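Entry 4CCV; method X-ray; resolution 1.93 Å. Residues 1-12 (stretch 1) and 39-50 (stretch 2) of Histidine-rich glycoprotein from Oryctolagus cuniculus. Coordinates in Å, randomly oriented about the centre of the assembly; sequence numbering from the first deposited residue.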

# COMPACT_ATOMS: atom_id res chain seq x y z
N SER A 1 8.08 28.85 5.12
CA SER A 1 7.44 27.95 4.10
C SER A 1 6.28 27.05 4.68
O SER A 1 6.50 26.24 5.60
CB SER A 1 8.51 27.08 3.46
OG SER A 1 7.98 26.36 2.34
N PRO A 2 5.04 27.24 4.20
CA PRO A 2 3.91 26.48 4.81
C PRO A 2 3.86 25.07 4.29
O PRO A 2 4.14 24.84 3.14
CB PRO A 2 2.64 27.21 4.33
CG PRO A 2 3.11 28.27 3.36
CD PRO A 2 4.60 28.36 3.34
N VAL A 3 3.36 24.15 5.09
CA VAL A 3 3.22 22.79 4.67
C VAL A 3 1.72 22.57 4.34
O VAL A 3 0.86 23.00 5.11
CB VAL A 3 3.74 21.83 5.78
CG1 VAL A 3 3.39 20.38 5.50
CG2 VAL A 3 5.24 21.99 5.94
N LEU A 4 1.43 21.98 3.18
CA LEU A 4 0.07 21.80 2.70
C LEU A 4 -0.26 20.30 2.67
O LEU A 4 0.50 19.51 2.08
CB LEU A 4 -0.13 22.45 1.32
CG LEU A 4 -0.02 24.00 1.12
CD1 LEU A 4 1.16 24.74 1.74
CD2 LEU A 4 0.01 24.38 -0.37
N PHE A 5 -1.40 19.94 3.25
CA PHE A 5 -1.88 18.57 3.40
C PHE A 5 -3.22 18.52 2.64
O PHE A 5 -4.12 19.35 2.86
CB PHE A 5 -2.02 18.25 4.88
CG PHE A 5 -2.74 16.99 5.20
CD1 PHE A 5 -4.14 16.94 5.18
CD2 PHE A 5 -2.06 15.86 5.54
CE1 PHE A 5 -4.83 15.78 5.52
CE2 PHE A 5 -2.74 14.69 5.91
CZ PHE A 5 -4.13 14.65 5.89
N ASP A 6 -3.32 17.62 1.69
CA ASP A 6 -4.62 17.42 0.99
C ASP A 6 -4.71 16.07 0.35
O ASP A 6 -3.83 15.24 0.56
CB ASP A 6 -4.89 18.54 0.01
CG ASP A 6 -3.97 18.51 -1.24
OD1 ASP A 6 -2.95 17.80 -1.33
OD2 ASP A 6 -4.29 19.27 -2.16
N PHE A 7 -5.81 15.80 -0.36
CA PHE A 7 -6.08 14.44 -0.90
C PHE A 7 -6.23 14.49 -2.39
O PHE A 7 -6.72 15.47 -2.94
CB PHE A 7 -7.37 13.90 -0.29
CG PHE A 7 -7.27 13.73 1.19
CD1 PHE A 7 -6.56 12.66 1.74
CD2 PHE A 7 -7.81 14.67 2.05
CE1 PHE A 7 -6.45 12.52 3.14
CE2 PHE A 7 -7.72 14.54 3.42
CZ PHE A 7 -7.00 13.47 3.97
N ILE A 8 -5.80 13.43 -3.05
CA ILE A 8 -5.97 13.32 -4.49
C ILE A 8 -7.22 12.45 -4.74
O ILE A 8 -7.23 11.31 -4.32
CB ILE A 8 -4.73 12.67 -5.11
CG1 ILE A 8 -3.46 13.34 -4.61
CG2 ILE A 8 -4.81 12.68 -6.66
CD1 ILE A 8 -3.39 14.80 -4.94
N GLU A 9 -8.23 12.98 -5.38
CA GLU A 9 -9.49 12.28 -5.64
C GLU A 9 -9.33 11.15 -6.66
O GLU A 9 -9.85 10.10 -6.45
CB GLU A 9 -10.60 13.25 -6.14
CG GLU A 9 -10.93 14.44 -5.23
CD GLU A 9 -11.13 14.06 -3.76
OE1 GLU A 9 -11.93 13.14 -3.47
OE2 GLU A 9 -10.48 14.71 -2.91
N ASP A 10 -8.59 11.39 -7.75
CA ASP A 10 -8.35 10.34 -8.74
C ASP A 10 -7.11 9.50 -8.42
O ASP A 10 -6.01 9.87 -8.74
CB ASP A 10 -8.21 10.95 -10.13
CG ASP A 10 -8.03 9.90 -11.22
OD1 ASP A 10 -8.38 8.69 -11.00
OD2 ASP A 10 -7.55 10.31 -12.30
N THR A 11 -7.34 8.34 -7.81
CA THR A 11 -6.26 7.51 -7.29
C THR A 11 -5.70 6.52 -8.32
O THR A 11 -4.60 6.00 -8.15
CB THR A 11 -6.74 6.73 -6.04
OG1 THR A 11 -7.86 5.90 -6.36
CG2 THR A 11 -7.12 7.71 -4.93
N GLU A 12 -6.41 6.29 -9.42
CA GLU A 12 -5.95 5.29 -10.39
C GLU A 12 -4.53 5.49 -10.93
O GLU A 12 -3.83 4.53 -11.19
CB GLU A 12 -6.93 5.16 -11.56
CG GLU A 12 -6.54 4.06 -12.56
CD GLU A 12 -5.77 4.57 -13.79
OE1 GLU A 12 -5.26 5.72 -13.78
OE2 GLU A 12 -5.70 3.82 -14.81
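Stretch 2, residues 39-50: RVERVTRVKGGE

Stretch 2 lies beside stretch 1 as an antiparallel partner in a β-sheet. Residues 39-47 form a strand that enters from earlier in the chain, extended except at Glu 41, where psi is -31°, and its phi/psi values from Arg 42 to Lys 47 are typical of β structure; Gly 48 to Glu 50 then leave it as loop. Its partner, the strand that includes Leu 4 to Phe 7, runs the opposite way, with an angle of 161° between the N-to-C directions and a closest approach of the axes of 4.6 Å. The register pairs Leu 4 with Lys 47, Phe 5 with Val 46, Asp 6 with Arg 45 and Phe 7 with Thr 44, and together the two stretches bury 851 Å².

The backbone ladder follows this register. Leu 4 N donates to Lys 47 O at 3.0 Å and Lys 47 N returns a bond to Leu 4 O at 2.9 Å; two residues on, Asp 6 N reaches Arg 45 O at 3.0 Å and Arg 45 N reaches Asp 6 O at 2.8 Å. Alternate residues point their amides at the partner, so Phe 5 and Val 46, with CA atoms 4.6 Å apart, form a non-hydrogen-bonded pair, as do Phe 7 and Thr 44, CA to CA 4.4 Å. In these narrower pairs CA-H groups approach carbonyls instead, as where Val 46 CA lies 3.2 Å from Leu 4 O. The ladder continues with Ile 8 N to Val 43 O at 2.9 Å. Its return rung is bridged by water 1, which donates to Ile 8 O at 2.7 Å and accepts from Val 43 N at 2.9 Å.

Charge reinforces one rung. On the sheet face shared with Leu 4 and Lys 47, Asp 6 and Arg 45 form a salt bridge, with Arg 45 NH2 to Asp 6 OD2 at 2.8 Å and Arg 45 NE to Asp 6 OD1 at 3.1 Å. The short aspartate and long arginine match well: two nitrogens of the planar guanidinium meet two carboxylate oxygens at its edge, leaving a face free for Ile 8 CD1, 4.0 Å from Arg 45 NE.

Apolar side chains pack across the pair. β-branched residues suit extended backbone, and Val 46 offers CG1 to Val 3 CG1 at 3.7 Å and CG2 to Phe 5 CD2 at 4.0 Å. The Phe 5 ring also extends to Thr 44, CE2 to CG2 at 3.5 Å, using the methyl of a residue that is otherwise polar. Next to the last of the paired residues, Ile 8 CG1 meets Val 43 CG1 at 3.8 Å, and Thr 11 turns back toward stretch 2, its CG2 3.7 Å from Val 43 CG2 and its CB 3.7 Å from Val 40 CG1.

The Phe 7 ring makes a mixed contact: CE1 is 3.3 Å from the hydroxyl oxygen Thr 44 OG1 and 4.0 Å from Arg 42 CD, in the aliphatic part of that arginine.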

# COMPACT_ATOMS: atom_id res chain seq x y z
N ARG A 39 -7.12 -2.77 -3.96
CA ARG A 39 -7.60 -1.44 -4.43
C ARG A 39 -6.69 -0.38 -3.82
O ARG A 39 -6.25 -0.54 -2.66
CB ARG A 39 -9.00 -1.10 -3.91
CG ARG A 39 -10.11 -1.97 -4.43
CD ARG A 39 -11.49 -1.59 -3.93
NE ARG A 39 -12.40 -2.69 -4.34
CZ ARG A 39 -13.00 -3.57 -3.50
NH1 ARG A 39 -12.90 -3.47 -2.18
NH2 ARG A 39 -13.78 -4.55 -3.98
N VAL A 40 -6.45 0.70 -4.56
CA VAL A 40 -5.90 1.91 -3.98
C VAL A 40 -7.03 2.59 -3.24
O VAL A 40 -8.07 2.84 -3.85
CB VAL A 40 -5.30 2.84 -5.07
CG1 VAL A 40 -4.74 4.11 -4.45
CG2 VAL A 40 -4.15 2.14 -5.76
N GLU A 41 -6.88 2.82 -1.93
CA GLU A 41 -7.97 3.29 -1.08
C GLU A 41 -8.02 4.80 -0.86
O GLU A 41 -9.10 5.38 -0.75
CB GLU A 41 -7.88 2.60 0.30
CG GLU A 41 -7.73 1.08 0.20
CD GLU A 41 -9.04 0.33 0.22
OE1 GLU A 41 -10.01 0.95 0.66
OE2 GLU A 41 -9.10 -0.88 -0.14
N ARG A 42 -6.86 5.45 -0.86
CA ARG A 42 -6.72 6.85 -0.51
C ARG A 42 -5.32 7.32 -0.87
O ARG A 42 -4.34 6.58 -0.74
CB ARG A 42 -6.99 7.01 1.02
CG ARG A 42 -6.87 8.45 1.47
CD ARG A 42 -7.30 8.64 2.91
NE ARG A 42 -6.42 7.92 3.81
CZ ARG A 42 -6.46 8.01 5.13
NH1 ARG A 42 -7.34 8.79 5.74
NH2 ARG A 42 -5.58 7.30 5.81
N VAL A 43 -5.19 8.56 -1.33
CA VAL A 43 -3.89 9.15 -1.59
C VAL A 43 -3.88 10.55 -0.99
O VAL A 43 -4.76 11.39 -1.28
CB VAL A 43 -3.59 9.27 -3.08
CG1 VAL A 43 -2.26 10.00 -3.35
CG2 VAL A 43 -3.64 7.91 -3.79
N THR A 44 -2.91 10.75 -0.12
CA THR A 44 -2.71 12.02 0.59
C THR A 44 -1.43 12.66 0.07
O THR A 44 -0.47 11.95 -0.20
CB THR A 44 -2.46 11.73 2.08
OG1 THR A 44 -3.57 11.04 2.59
CG2 THR A 44 -2.31 13.02 2.87
N ARG A 45 -1.47 13.96 -0.20
CA ARG A 45 -0.31 14.69 -0.73
C ARG A 45 0.12 15.65 0.38
O ARG A 45 -0.68 16.36 0.97
CB ARG A 45 -0.63 15.47 -1.98
CG ARG A 45 0.53 16.34 -2.52
CD ARG A 45 0.15 16.88 -3.88
NE ARG A 45 -0.97 17.78 -3.69
CZ ARG A 45 -1.57 18.48 -4.64
NH1 ARG A 45 -1.16 18.39 -5.91
NH2 ARG A 45 -2.57 19.28 -4.32
N VAL A 46 1.41 15.67 0.68
CA VAL A 46 1.94 16.66 1.60
C VAL A 46 3.06 17.37 0.85
O VAL A 46 3.97 16.71 0.35
CB VAL A 46 2.49 16.01 2.86
CG1 VAL A 46 3.04 17.07 3.80
CG2 VAL A 46 1.41 15.20 3.57
N LYS A 47 2.98 18.68 0.78
CA LYS A 47 3.88 19.49 -0.03
C LYS A 47 4.60 20.33 0.98
O LYS A 47 3.94 21.05 1.78
CB LYS A 47 3.14 20.44 -0.95
CG LYS A 47 2.54 19.74 -2.14
CD LYS A 47 1.86 20.74 -3.05
CE LYS A 47 2.91 21.64 -3.68
NZ LYS A 47 2.52 22.09 -5.06
N GLY A 48 5.91 20.20 0.98
CA GLY A 48 6.80 20.96 1.90
C GLY A 48 7.75 21.79 1.09
O GLY A 48 7.77 21.71 -0.16
N GLY A 49 8.56 22.57 1.78
CA GLY A 49 9.70 23.25 1.17
C GLY A 49 10.67 22.38 0.36
O GLY A 49 11.32 22.92 -0.55
N GLU A 50 10.78 21.07 0.63
CA GLU A 50 11.88 20.26 0.08
C GLU A 50 11.45 19.10 -0.81
O GLU A 50 12.04 18.87 -1.86
CB GLU A 50 12.70 19.68 1.23
CG GLU A 50 14.00 19.00 0.82
CD GLU A 50 15.24 19.88 1.00
OE1 GLU A 50 15.12 21.02 1.50
OE2 GLU A 50 16.35 19.43 0.63
O HOH W 1 -7.70 9.87 -2.07